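Local coordinates for pectinesterase 1 (Solanum lycopersicum, PDB 1XG2), which hydrolyses the methyl esters of pectin, releasing methanol and leaving de-esterified galacturonate units in the chain, and may prepare fruit cell walls for softening during ripening, at residues Ser138-Ser146 against Ile298-Val309. Numbering follows the deposited sequence.
Sequences SQRQFYRDS and IQGGSWLRSTGV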
ATOM      1  N   SER A 138      -0.294   1.939  -1.529  1.00  9.28           N
ATOM      2  CA  SER A 138      -0.926   3.229  -1.293  1.00  9.00           C
ATOM      3  C   SER A 138      -2.344   3.159  -1.777  1.00  9.20           C
ATOM      4  O   SER A 138      -2.738   2.188  -2.431  1.00  9.08           O
ATOM      5  CB  SER A 138      -0.170   4.350  -2.015  1.00  9.12           C
ATOM      6  OG  SER A 138       0.012   4.041  -3.383  1.00  8.59           O
ATOM      7  N   GLN A 139      -3.095   4.206  -1.457  1.00  9.01           N
ATOM      8  CA  GLN A 139      -4.509   4.356  -1.801  1.00  9.38           C
ATOM      9  C   GLN A 139      -5.392   3.411  -0.992  1.00  8.89           C
ATOM     10  O   GLN A 139      -4.912   2.701  -0.108  1.00  8.32           O
ATOM     11  CB  GLN A 139      -4.780   4.226  -3.316  1.00  9.60           C
ATOM     12  CG  GLN A 139      -3.815   4.957  -4.246  1.00 12.42           C
ATOM     13  CD  GLN A 139      -3.993   6.478  -4.280  1.00 15.64           C
ATOM     14  OE1 GLN A 139      -4.511   7.070  -3.341  1.00 17.89           O
ATOM     15  NE2 GLN A 139      -3.523   7.107  -5.352  1.00 14.78           N
ATOM     16  N   ARG A 140      -6.698   3.453  -1.261  1.00  8.92           N
ATOM     17  CA  ARG A 140      -7.676   2.692  -0.482  1.00  8.66           C
ATOM     18  C   ARG A 140      -7.958   1.345  -1.143  1.00  8.58           C
ATOM     19  O   ARG A 140      -8.305   1.285  -2.327  1.00  9.08           O
ATOM     20  CB  ARG A 140      -8.981   3.465  -0.310  1.00  8.59           C
ATOM     21  CG  ARG A 140      -8.867   4.661   0.615  1.00  9.60           C
ATOM     22  CD  ARG A 140     -10.027   5.641   0.527  1.00  9.53           C
ATOM     23  NE  ARG A 140     -10.110   6.289  -0.774  1.00 10.78           N
ATOM     24  CZ  ARG A 140     -10.810   7.404  -1.049  1.00 10.74           C
ATOM     25  NH1 ARG A 140     -11.509   8.030  -0.113  1.00 12.03           N
ATOM     26  NH2 ARG A 140     -10.788   7.894  -2.271  1.00 11.24           N
ATOM     27  N   GLN A 141      -7.847   0.289  -0.344  1.00  8.42           N
ATOM     28  CA  GLN A 141      -7.922  -1.091  -0.821  1.00  8.59           C
ATOM     29  C   GLN A 141      -8.765  -1.948   0.131  1.00  7.98           C
ATOM     30  O   GLN A 141      -8.752  -1.748   1.340  1.00  8.23           O
ATOM     31  CB  GLN A 141      -6.519  -1.696  -0.963  1.00  8.75           C
ATOM     32  CG  GLN A 141      -5.517  -0.798  -1.681  1.00  8.80           C
ATOM     33  CD  GLN A 141      -4.117  -1.375  -1.798  1.00  9.93           C
ATOM     34  OE1 GLN A 141      -3.166  -0.636  -2.098  1.00 11.20           O
ATOM     35  NE2 GLN A 141      -3.980  -2.661  -1.586  1.00  5.39           N
ATOM     36  N   PHE A 142      -9.480  -2.898  -0.449  1.00  7.76           N
ATOM     37  CA  PHE A 142     -10.295  -3.851   0.281  1.00  8.30           C
ATOM     38  C   PHE A 142      -9.971  -5.249  -0.223  1.00  8.28           C
ATOM     39  O   PHE A 142     -10.049  -5.520  -1.436  1.00  8.33           O
ATOM     40  CB  PHE A 142     -11.770  -3.538   0.058  1.00  8.18           C
ATOM     41  CG  PHE A 142     -12.719  -4.409   0.837  1.00  8.05           C
ATOM     42  CD1 PHE A 142     -12.701  -4.433   2.220  1.00  9.95           C
ATOM     43  CD2 PHE A 142     -13.659  -5.188   0.171  1.00  9.68           C
ATOM     44  CE1 PHE A 142     -13.585  -5.251   2.916  1.00 11.45           C
ATOM     45  CE2 PHE A 142     -14.561  -5.991   0.874  1.00  9.39           C
ATOM     46  CZ  PHE A 142     -14.512  -6.027   2.228  1.00  9.97           C
ATOM     47  N   TYR A 143      -9.625  -6.119   0.719  1.00  8.48           N
ATOM     48  CA  TYR A 143      -9.352  -7.523   0.480  1.00  9.06           C
ATOM     49  C   TYR A 143     -10.423  -8.348   1.179  1.00  9.48           C
ATOM     50  O   TYR A 143     -10.671  -8.168   2.361  1.00  9.80           O
ATOM     51  CB  TYR A 143      -7.969  -7.916   1.014  1.00  9.39           C
ATOM     52  CG  TYR A 143      -6.865  -7.257   0.233  1.00  8.13           C
ATOM     53  CD1 TYR A 143      -6.569  -5.899   0.412  1.00  9.26           C
ATOM     54  CD2 TYR A 143      -6.110  -7.972  -0.680  1.00  8.08           C
ATOM     55  CE1 TYR A 143      -5.558  -5.280  -0.307  1.00  8.20           C
ATOM     56  CE2 TYR A 143      -5.094  -7.351  -1.419  1.00  8.26           C
ATOM     57  CZ  TYR A 143      -4.845  -6.002  -1.238  1.00  8.23           C
ATOM     58  OH  TYR A 143      -3.858  -5.372  -1.970  1.00  9.04           O
ATOM     59  N   ARG A 144     -11.042  -9.248   0.434  1.00  9.83           N
ATOM     60  CA  ARG A 144     -12.171 -10.022   0.920  1.00 10.18           C
ATOM     61  C   ARG A 144     -12.054 -11.469   0.475  1.00 10.19           C
ATOM     62  O   ARG A 144     -11.754 -11.751  -0.686  1.00  9.65           O
ATOM     63  CB  ARG A 144     -13.460  -9.409   0.385  1.00 10.55           C
ATOM     64  CG  ARG A 144     -14.739 -10.132   0.753  1.00 11.68           C
ATOM     65  CD  ARG A 144     -15.149 -10.024   2.221  1.00 12.65           C
ATOM     66  NE  ARG A 144     -16.259 -10.935   2.493  1.00 12.68           N
ATOM     67  CZ  ARG A 144     -17.222 -10.737   3.388  1.00 13.13           C
ATOM     68  NH1 ARG A 144     -17.237  -9.661   4.172  1.00 12.36           N
ATOM     69  NH2 ARG A 144     -18.183 -11.645   3.512  1.00 13.82           N
ATOM     70  N   ASP A 145     -12.345 -12.385   1.403  1.00 11.05           N
ATOM     71  CA  ASP A 145     -12.431 -13.811   1.108  1.00 11.75           C
ATOM     72  C   ASP A 145     -11.173 -14.360   0.422  1.00 11.71           C
ATOM     73  O   ASP A 145     -11.258 -15.239  -0.427  1.00 11.63           O
ATOM     74  CB  ASP A 145     -13.662 -14.093   0.243  1.00 12.63           C
ATOM     75  CG  ASP A 145     -14.974 -13.894   0.994  1.00 15.34           C
ATOM     76  OD1 ASP A 145     -16.024 -13.859   0.321  1.00 19.43           O
ATOM     77  OD2 ASP A 145     -15.056 -13.770   2.232  1.00 16.64           O
ATOM     78  N   SER A 146     -10.010 -13.827   0.789  1.00 11.52           N
ATOM     79  CA  SER A 146      -8.780 -14.141   0.073  1.00 11.37           C
ATOM     80  C   SER A 146      -7.798 -14.874   0.984  1.00 11.52           C
ATOM     81  O   SER A 146      -7.936 -14.874   2.203  1.00 11.07           O
ATOM     82  CB  SER A 146      -8.160 -12.857  -0.498  1.00 11.93           C
ATOM     83  OG  SER A 146      -8.955 -12.325  -1.556  1.00 10.81           O
ATOM     84  N   ILE A 298     -11.418   3.381   4.913  1.00 11.54           N
ATOM     85  CA  ILE A 298     -11.426   3.411   3.455  1.00 11.48           C
ATOM     86  C   ILE A 298     -12.710   3.996   2.840  1.00 12.27           C
ATOM     87  O   ILE A 298     -12.924   3.875   1.645  1.00 11.68           O
ATOM     88  CB  ILE A 298     -11.134   1.986   2.888  1.00 11.50           C
ATOM     89  CG1 ILE A 298     -12.203   0.959   3.289  1.00 10.26           C
ATOM     90  CG2 ILE A 298      -9.743   1.520   3.354  1.00 12.09           C
ATOM     91  CD1 ILE A 298     -12.024  -0.404   2.606  1.00 10.32           C
ATOM     92  N   GLN A 299     -13.544   4.654   3.636  1.00 13.53           N
ATOM     93  CA  GLN A 299     -14.780   5.250   3.110  1.00 15.57           C
ATOM     94  C   GLN A 299     -15.517   4.292   2.184  1.00 16.99           C
ATOM     95  O   GLN A 299     -16.013   4.680   1.128  1.00 17.61           O
ATOM     96  CB  GLN A 299     -14.463   6.554   2.379  1.00 15.77           C
ATOM     97  CG  GLN A 299     -13.962   7.644   3.320  1.00 16.21           C
ATOM     98  CD  GLN A 299     -12.518   7.464   3.686  1.00 16.16           C
ATOM     99  OE1 GLN A 299     -11.688   7.300   2.808  1.00 17.05           O
ATOM    100  NE2 GLN A 299     -12.210   7.486   4.978  1.00 19.18           N
ATOM    101  N   GLY A 300     -15.599   3.033   2.595  1.00 18.92           N
ATOM    102  CA  GLY A 300     -15.847   1.944   1.666  1.00 20.86           C
ATOM    103  C   GLY A 300     -17.170   1.944   0.923  1.00 22.55           C
ATOM    104  O   GLY A 300     -17.209   1.619  -0.253  1.00 23.68           O
ATOM    105  N   GLY A 301     -18.245   2.305   1.594  1.00 24.25           N
ATOM    106  CA  GLY A 301     -19.554   2.249   0.974  1.00 26.07           C
ATOM    107  C   GLY A 301     -19.657   3.093  -0.286  1.00 26.78           C
ATOM    108  O   GLY A 301     -20.233   2.638  -1.288  1.00 27.84           O
ATOM    109  N   SER A 302     -19.076   4.297  -0.244  1.00 27.31           N
ATOM    110  CA  SER A 302     -19.111   5.231  -1.377  1.00 26.87           C
ATOM    111  C   SER A 302     -18.604   4.625  -2.668  1.00 26.09           C
ATOM    112  O   SER A 302     -18.837   5.174  -3.748  1.00 27.40           O
ATOM    113  CB  SER A 302     -18.337   6.520  -1.042  1.00 27.36           C
ATOM    114  OG  SER A 302     -16.942   6.292  -0.849  1.00 28.12           O
ATOM    115  N   TRP A 303     -17.887   3.509  -2.570  1.00 24.17           N
ATOM    116  CA  TRP A 303     -17.425   2.798  -3.743  1.00 22.79           C
ATOM    117  C   TRP A 303     -17.564   1.269  -3.691  1.00 22.49           C
ATOM    118  O   TRP A 303     -17.508   0.635  -4.722  1.00 23.07           O
ATOM    119  CB  TRP A 303     -15.970   3.171  -4.060  1.00 22.30           C
ATOM    120  CG  TRP A 303     -15.008   2.963  -2.933  1.00 19.82           C
ATOM    121  CD1 TRP A 303     -14.764   3.823  -1.913  1.00 18.18           C
ATOM    122  CD2 TRP A 303     -14.153   1.832  -2.718  1.00 16.20           C
ATOM    123  NE1 TRP A 303     -13.814   3.305  -1.070  1.00 16.97           N
ATOM    124  CE2 TRP A 303     -13.414   2.085  -1.544  1.00 15.59           C
ATOM    125  CE3 TRP A 303     -13.927   0.631  -3.404  1.00 14.41           C
ATOM    126  CZ2 TRP A 303     -12.472   1.180  -1.034  1.00 12.82           C
ATOM    127  CZ3 TRP A 303     -12.985  -0.266  -2.902  1.00 12.57           C
ATOM    128  CH2 TRP A 303     -12.274   0.011  -1.730  1.00 12.80           C
ATOM    129  N   LEU A 304     -17.726   0.657  -2.530  1.00 21.98           N
ATOM    130  CA  LEU A 304     -17.780  -0.806  -2.503  1.00 21.54           C
ATOM    131  C   LEU A 304     -19.093  -1.324  -3.044  1.00 22.20           C
ATOM    132  O   LEU A 304     -19.117  -2.360  -3.713  1.00 20.65           O
ATOM    133  CB  LEU A 304     -17.571  -1.354  -1.109  1.00 21.34           C
ATOM    134  CG  LEU A 304     -16.110  -1.517  -0.722  1.00 19.36           C
ATOM    135  CD1 LEU A 304     -16.019  -1.933   0.745  1.00 18.36           C
ATOM    136  CD2 LEU A 304     -15.384  -2.503  -1.639  1.00 16.67           C
ATOM    137  N   ARG A 305     -20.186  -0.601  -2.781  1.00 22.57           N
ATOM    138  CA  ARG A 305     -21.503  -1.123  -3.144  1.00 23.51           C
ATOM    139  C   ARG A 305     -21.625  -1.390  -4.644  1.00 23.53           C
ATOM    140  O   ARG A 305     -22.285  -2.355  -5.034  1.00 24.79           O
ATOM    141  CB  ARG A 305     -22.667  -0.265  -2.588  1.00 24.01           C
ATOM    142  CG  ARG A 305     -22.678   1.183  -3.152  0.50 24.88           C
ATOM    143  CD  ARG A 305     -23.940   2.018  -2.853  0.50 26.03           C
ATOM    144  NE  ARG A 305     -23.863   2.777  -1.597  0.50 26.51           N
ATOM    145  CZ  ARG A 305     -23.285   3.970  -1.435  0.50 26.31           C
ATOM    146  NH1 ARG A 305     -22.700   4.606  -2.447  0.50 26.30           N
ATOM    147  NH2 ARG A 305     -23.301   4.539  -0.232  0.50 25.92           N
ATOM    148  N   SER A 306     -20.962  -0.602  -5.494  1.00 22.94           N
ATOM    149  CA  SER A 306     -21.089  -0.825  -6.937  1.00 22.95           C
ATOM    150  C   SER A 306     -20.241  -1.964  -7.479  1.00 22.23           C
ATOM    151  O   SER A 306     -20.364  -2.307  -8.647  1.00 22.68           O
ATOM    152  CB  SER A 306     -20.812   0.454  -7.736  1.00 23.50           C
ATOM    153  OG  SER A 306     -21.607   1.513  -7.221  1.00 24.29           O
ATOM    154  N   THR A 307     -19.379  -2.545  -6.648  1.00 21.92           N
ATOM    155  CA  THR A 307     -18.558  -3.692  -7.062  1.00 21.11           C
ATOM    156  C   THR A 307     -19.284  -5.025  -7.007  1.00 20.42           C
ATOM    157  O   THR A 307     -18.886  -5.962  -7.691  1.00 20.90           O
ATOM    158  CB  THR A 307     -17.284  -3.824  -6.192  1.00 21.30           C
ATOM    159  OG1 THR A 307     -17.649  -4.200  -4.850  1.00 21.08           O
ATOM    160  CG2 THR A 307     -16.537  -2.487  -6.049  1.00 21.06           C
ATOM    161  N   GLY A 308     -20.311  -5.129  -6.165  1.00 19.32           N
ATOM    162  CA  GLY A 308     -20.989  -6.390  -5.929  1.00 18.30           C
ATOM    163  C   GLY A 308     -20.398  -7.254  -4.813  1.00 17.62           C
ATOM    164  O   GLY A 308     -21.063  -8.185  -4.348  1.00 17.13           O
ATOM    165  N   VAL A 309     -19.164  -6.963  -4.380  1.00 16.14           N
ATOM    166  CA  VAL A 309     -18.505  -7.742  -3.321  1.00 15.81           C
ATOM    167  C   VAL A 309     -19.216  -7.620  -1.971  1.00 15.29           C
ATOM    168  O   VAL A 309     -19.803  -6.578  -1.655  1.00 14.50           O
ATOM    169  CB  VAL A 309     -16.993  -7.328  -3.147  1.00 15.91           C
ATOM    170  CG1 VAL A 309     -16.864  -6.009  -2.386  0.50 16.97           C
ATOM    171  CG2 VAL A 309     -16.207  -8.413  -2.434  0.50 15.45           C
TER
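On the outer face of the right-handed parallel beta-helix of the pectinesterase domain, the C-terminal segment Ile298-Val309, with its short helix 301-304, packs against strand 140-144, where Arg140, Phe142 and Arg144 meet Ile298, Gln299, Trp303, Leu304 and Val309. Phe142 is the apolar centre. With CG anti to the backbone N (chi1 -176°), its ring reaches out among the C-terminal side chains. Leu304 CD1 lies over one face, 4.1 Å from the Phe142 ring centroid, in a CH-pi contact close to the ring normal, while Leu304 CD2 comes to 3.7 Å from Phe142 CD2. In the conformer described here, one of two, Val309 CG1 lies at the ring edge, 4.0 Å from Phe142 CE2, and Val309 CG2 lies against Arg144 CG. At the root of the side chain, Phe142 CB touches both Ile298 CD1 and Trp303 CH2, the indole reaching it with the benzo end. The indole is fixed in turn by its own segment: Trp303 NE1 donates to Ile298 O over 2.9 Å, almost in line with the carbonyl bond and near the ring plane. At the polar end, Arg140 runs past Ile298 in the opposite sense, and its bend at chi3 (-65°) carries the guanidinium to Gln299. There Arg140 NH1 gives Gln299 OE1 a nearly straight hydrogen bond of 3.0 Å (169° at the hydrogen), in the guanidinium plane but tilted from that of the carbonyl. The same guanidinium is gripped through NH2 by a salt bridge to Asp118 and a hydrogen bond to Ser100 of the pectinesterase inhibitor chain, so Arg140 joins the C-terminal segment to the bound inhibitor. Strand 140-144 lies between parallel strands 120-123 and 160-164; Leu304 also touches Val121 of the former, so the C-terminal segment covers neighbouring coils of the beta-helix.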